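NDP-N-acetyl-D-galactosaminuronic acid dehydrogenase (Methanosarcina mazei Go1, PDB 3G79) probably catalyses the NAD+-dependent oxidation of UDP-N-acetyl-D-mannosamine to its uronate, using two NAD+ per sugar nucleotide. Local coordinates at residues L189-I192 with R193-R197; I224-S227 with A228-E232. All coordinates share one frame; numbering follows the deposited sequence.

Both contacts are local turns of the chain, their centres about 17 Å apart, both at the 223-227 edge of the large mixed sheet of the NAD-binding domain. Contact 1 comes first: helix 188-194 ends there and hands over to strand 197-201. Helix 204-214 and strand 223-227 follow, and contact 2 is where that last strand turns straight into the long helix 228-258. The two meet across the neighbouring parallel strands, with I224 N probably hydrogen-bonded to R197 O at 2.7 Å and D196 CB packed on I224 CG1. Together they mark the closing strands of the NAD-binding domain and the departure of the chain into the central, helical part of the enzyme.

Contact 1: L189-I192 with R193-R197; sequences LKNI and REHDR
N191 and H195, one helical turn apart, run side by side in the same direction, with the carboxamide of N191 laid almost flat against the imidazole: the two planes are only 16° apart. The amide meets the far end of the ring, N191 ND2 lying 3.4 Å from H195 NE2 in a stacking contact without a hydrogen bond. Nearer the backbone, N191 CA sits over the ring centre, 3.9 Å from the centroid, as a CH-pi contact. Matching first torsions explain the pairing, since CG of each residue stands anti to its own carbonyl carbon (chi1 -75° and -74°). The amide has a polar tie of its own, as N191 OD1 accepts a hydrogen bond from M184 N, which should limit its rotation under the ring. With an alanine here in place of H195, one face of the N191 amide would probably lose its flat partner, and a gap would open beside R182, which the histidine also touches.

On another flank, L189 and R193 also lie alongside each other; the arginine is extended from CG to NE and brings NH1 to 3.8 Å from L189 CD2. K190 meets E194 differently: its CB rests against the carboxylate, 3.6 Å from E194 CD, while K190 NZ and E194 OE2 remain 4.7 Å apart, too far for a salt bridge. Backbone bonds run beneath these pairs, R193 N to L189 O at 3.2 Å and E194 N to K190 O at 2.6 Å. I192 turns its side chain to P32 and L36 of helix 30-39. This is i to i+4 side-chain pairing along the last turn of a short helix, just before the chain leaves helical geometry at H195 and enters strand 197-201 of the Rossmann-type NAD-binding domain.

Contact 2: I224-S227 with A228-E232; sequences IPMS and ATAAE
S227 is the N-cap of helix 228-258: its OG accepts a hydrogen bond from A230 N at 2.9 Å, with an N-H...O angle of 149°. The serine hydroxyl lies between its backbone N and carbonyl carbon (chi1 71°), a setting that aims it at the first helical turn. S227 O takes the next amide, A231 N, at 3.0 Å, so one residue satisfies two of the N-H groups at the helix start. The dense part continues at M226, whose sulfur presses on the backbone of that turn, SD lying 3.5 Å from A230 C, and touches the methyl A230 CB at 3.7 Å. Farther along the same face the fit is looser, with M226 CG and A231 CB 4.4 Å apart. On the outer side, S227 and T229 are only partly exposed, since I261 of the second subunit packs on both.

Strand 224-227 and helix 228-232 meet at 113°. The strand runs parallel to 197-201, M226 and A231 both resting on I198, while E232 accepts from the amides of G152 and of T154, the first residue of helix 154-166.

Contact 1: L189-I192 with R193-R197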
loop_
_atom_site.group_PDB
_atom_site.type_symbol
_atom_site.label_atom_id
_atom_site.label_comp_id
_atom_site.label_asym_id
_atom_site.label_seq_id
_atom_site.Cartn_x
_atom_site.Cartn_y
_atom_site.Cartn_z
ATOM N N LEU A 189 -22.097 9.744 16.946
ATOM C CA LEU A 189 -22.214 8.798 18.034
ATOM C C LEU A 189 -21.552 7.434 17.794
ATOM O O LEU A 189 -20.872 6.933 18.691
ATOM C CB LEU A 189 -23.664 8.643 18.455
ATOM C CG LEU A 189 -24.158 9.610 19.518
ATOM C CD1 LEU A 189 -23.947 11.043 19.116
ATOM C CD2 LEU A 189 -25.645 9.360 19.857
ATOM N N LYS A 190 -21.717 6.837 16.613
ATOM C CA LYS A 190 -21.154 5.500 16.437
ATOM C C LYS A 190 -19.698 5.510 16.084
ATOM O O LYS A 190 -18.986 4.556 16.412
ATOM C CB LYS A 190 -21.951 4.564 15.495
ATOM C CG LYS A 190 -22.504 5.151 14.206
ATOM C CD LYS A 190 -23.754 4.356 13.788
ATOM C CE LYS A 190 -24.778 4.247 14.955
ATOM N NZ LYS A 190 -25.824 3.171 14.766
ATOM N N ASN A 191 -19.254 6.570 15.415
ATOM C CA ASN A 191 -17.819 6.739 15.151
ATOM C C ASN A 191 -17.025 6.758 16.464
ATOM O O ASN A 191 -16.115 5.963 16.654
ATOM C CB ASN A 191 -17.548 8.012 14.338
ATOM C CG ASN A 191 -17.917 7.872 12.863
ATOM O OD1 ASN A 191 -17.755 8.814 12.105
ATOM N ND2 ASN A 191 -18.400 6.704 12.459
ATOM N N ILE A 192 -17.394 7.656 17.375
ATOM C CA ILE A 192 -16.746 7.727 18.673
ATOM C C ILE A 192 -16.814 6.375 19.407
ATOM O O ILE A 192 -15.838 5.970 20.034
ATOM C CB ILE A 192 -17.369 8.826 19.554
ATOM C CG1 ILE A 192 -17.388 10.180 18.810
ATOM C CG2 ILE A 192 -16.663 8.883 20.927
ATOM C CD1 ILE A 192 -18.019 11.274 19.558
ATOM N N ARG A 193 -17.951 5.685 19.315
ATOM C CA ARG A 193 -18.169 4.412 20.019
ATOM C C ARG A 193 -17.520 3.202 19.352
ATOM O O ARG A 193 -17.059 2.317 20.042
ATOM C CB ARG A 193 -19.662 4.087 20.120
ATOM C CG ARG A 193 -20.451 4.941 21.081
ATOM C CD ARG A 193 -21.978 4.731 20.932
ATOM N NE ARG A 193 -22.667 5.181 22.129
ATOM C CZ ARG A 193 -23.888 5.705 22.164
ATOM N NH1 ARG A 193 -24.577 5.863 21.046
ATOM N NH2 ARG A 193 -24.430 6.060 23.325
ATOM N N GLU A 194 -17.541 3.136 18.020
ATOM C CA GLU A 194 -17.124 1.906 17.307
ATOM C C GLU A 194 -15.705 1.994 16.707
ATOM O O GLU A 194 -15.011 0.980 16.564
ATOM C CB GLU A 194 -18.165 1.499 16.273
ATOM C CG GLU A 194 -19.568 1.233 16.903
ATOM C CD GLU A 194 -20.735 1.212 15.935
ATOM O OE1 GLU A 194 -20.514 1.330 14.714
ATOM O OE2 GLU A 194 -21.905 1.075 16.394
ATOM N N HIS A 195 -15.262 3.205 16.402
ATOM C CA HIS A 195 -13.905 3.415 15.957
ATOM C C HIS A 195 -12.904 3.191 17.104
ATOM O O HIS A 195 -13.078 3.719 18.201
ATOM C CB HIS A 195 -13.774 4.838 15.419
ATOM C CG HIS A 195 -14.421 5.062 14.080
ATOM N ND1 HIS A 195 -15.238 4.127 13.459
ATOM C CD2 HIS A 195 -14.362 6.126 13.238
ATOM C CE1 HIS A 195 -15.640 4.603 12.291
ATOM N NE2 HIS A 195 -15.127 5.813 12.135
ATOM N N ASP A 196 -11.871 2.394 16.861
ATOM C CA ASP A 196 -10.758 2.284 17.795
ATOM C C ASP A 196 -10.254 3.675 18.009
ATOM O O ASP A 196 -10.366 4.504 17.124
ATOM C CB ASP A 196 -9.637 1.421 17.223
ATOM C CG ASP A 196 -10.011 -0.053 17.142
ATOM O OD1 ASP A 196 -9.408 -0.750 16.315
ATOM O OD2 ASP A 196 -10.902 -0.521 17.889
ATOM N N ARG A 197 -9.740 3.953 19.199
ATOM C CA ARG A 197 -9.427 5.315 19.615
ATOM C C ARG A 197 -7.948 5.371 19.953
ATOM O O ARG A 197 -7.482 4.681 20.877
ATOM C CB ARG A 197 -10.290 5.667 20.834
ATOM C CG ARG A 197 -10.266 7.137 21.339
ATOM C CD ARG A 197 -10.848 8.041 20.271
ATOM N NE ARG A 197 -10.552 9.430 20.554
ATOM C CZ ARG A 197 -11.336 10.258 21.248
ATOM N NH1 ARG A 197 -12.495 9.840 21.706
ATOM N NH2 ARG A 197 -10.948 11.513 21.481
#

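Contact 2: I224-S227 with A228-E232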
loop_
_atom_site.group_PDB
_atom_site.type_symbol
_atom_site.label_atom_id
_atom_site.label_comp_id
_atom_site.label_asym_id
_atom_site.label_seq_id
_atom_site.Cartn_x
_atom_site.Cartn_y
_atom_site.Cartn_z
ATOM N N ILE A 224 -6.321 2.297 21.538
ATOM C CA ILE A 224 -4.978 1.932 21.049
ATOM C C ILE A 224 -4.017 2.864 21.753
ATOM O O ILE A 224 -3.960 4.056 21.418
ATOM C CB ILE A 224 -4.843 2.048 19.522
ATOM C CG1 ILE A 224 -5.901 1.180 18.821
ATOM C CG2 ILE A 224 -3.406 1.643 19.075
ATOM C CD1 ILE A 224 -5.475 0.670 17.416
ATOM N N PRO A 225 -3.300 2.350 22.770
ATOM C CA PRO A 225 -2.481 3.220 23.644
ATOM C C PRO A 225 -1.047 3.356 23.109
ATOM O O PRO A 225 -0.447 2.354 22.637
ATOM C CB PRO A 225 -2.493 2.475 24.991
ATOM C CG PRO A 225 -2.559 0.938 24.556
ATOM C CD PRO A 225 -3.169 0.909 23.122
ATOM N N MET A 226 -0.519 4.585 23.163
ATOM C CA MET A 226 0.850 4.893 22.708
ATOM C C MET A 226 1.362 6.251 23.299
ATOM O O MET A 226 0.731 6.821 24.184
ATOM C CB MET A 226 0.904 4.878 21.168
ATOM C CG MET A 226 -0.033 5.871 20.419
ATOM S SD MET A 226 -0.181 5.856 18.599
ATOM C CE MET A 226 -1.178 4.381 18.400
ATOM N N SER A 227 2.484 6.760 22.798
ATOM C CA SER A 227 2.984 8.056 23.229
ATOM C C SER A 227 2.137 9.125 22.564
ATOM O O SER A 227 1.543 8.875 21.527
ATOM C CB SER A 227 4.458 8.230 22.827
ATOM O OG SER A 227 4.538 8.391 21.427
ATOM N N ALA A 228 2.060 10.305 23.143
ATOM C CA ALA A 228 1.350 11.446 22.517
ATOM C C ALA A 228 1.859 11.734 21.097
ATOM O O ALA A 228 1.054 11.932 20.146
ATOM C CB ALA A 228 1.507 12.672 23.376
ATOM N N THR A 229 3.186 11.781 20.955
ATOM C CA THR A 229 3.804 12.062 19.667
ATOM C C THR A 229 3.432 10.981 18.662
ATOM O O THR A 229 3.193 11.294 17.507
ATOM C CB THR A 229 5.345 12.176 19.774
ATOM O OG1 THR A 229 5.687 13.244 20.678
ATOM C CG2 THR A 229 5.968 12.482 18.421
ATOM N N ALA A 230 3.369 9.724 19.090
ATOM C CA ALA A 230 3.002 8.620 18.186
ATOM C C ALA A 230 1.538 8.750 17.744
ATOM O O ALA A 230 1.190 8.462 16.613
ATOM C CB ALA A 230 3.241 7.309 18.860
ATOM N N ALA A 231 0.701 9.242 18.649
ATOM C CA ALA A 231 -0.700 9.491 18.357
ATOM C C ALA A 231 -0.810 10.494 17.262
ATOM O O ALA A 231 -1.535 10.276 16.356
ATOM C CB ALA A 231 -1.486 9.978 19.649
ATOM N N GLU A 232 -0.079 11.606 17.353
ATOM C CA GLU A 232 -0.136 12.684 16.346
ATOM C C GLU A 232 0.345 12.229 14.976
ATOM O O GLU A 232 -0.217 12.620 13.948
ATOM C CB GLU A 232 0.712 13.890 16.776
ATOM C CG GLU A 232 0.142 14.749 17.948
ATOM C CD GLU A 232 1.267 15.481 18.611
ATOM O OE1 GLU A 232 2.415 15.055 18.394
ATOM O OE2 GLU A 232 1.055 16.485 19.273
#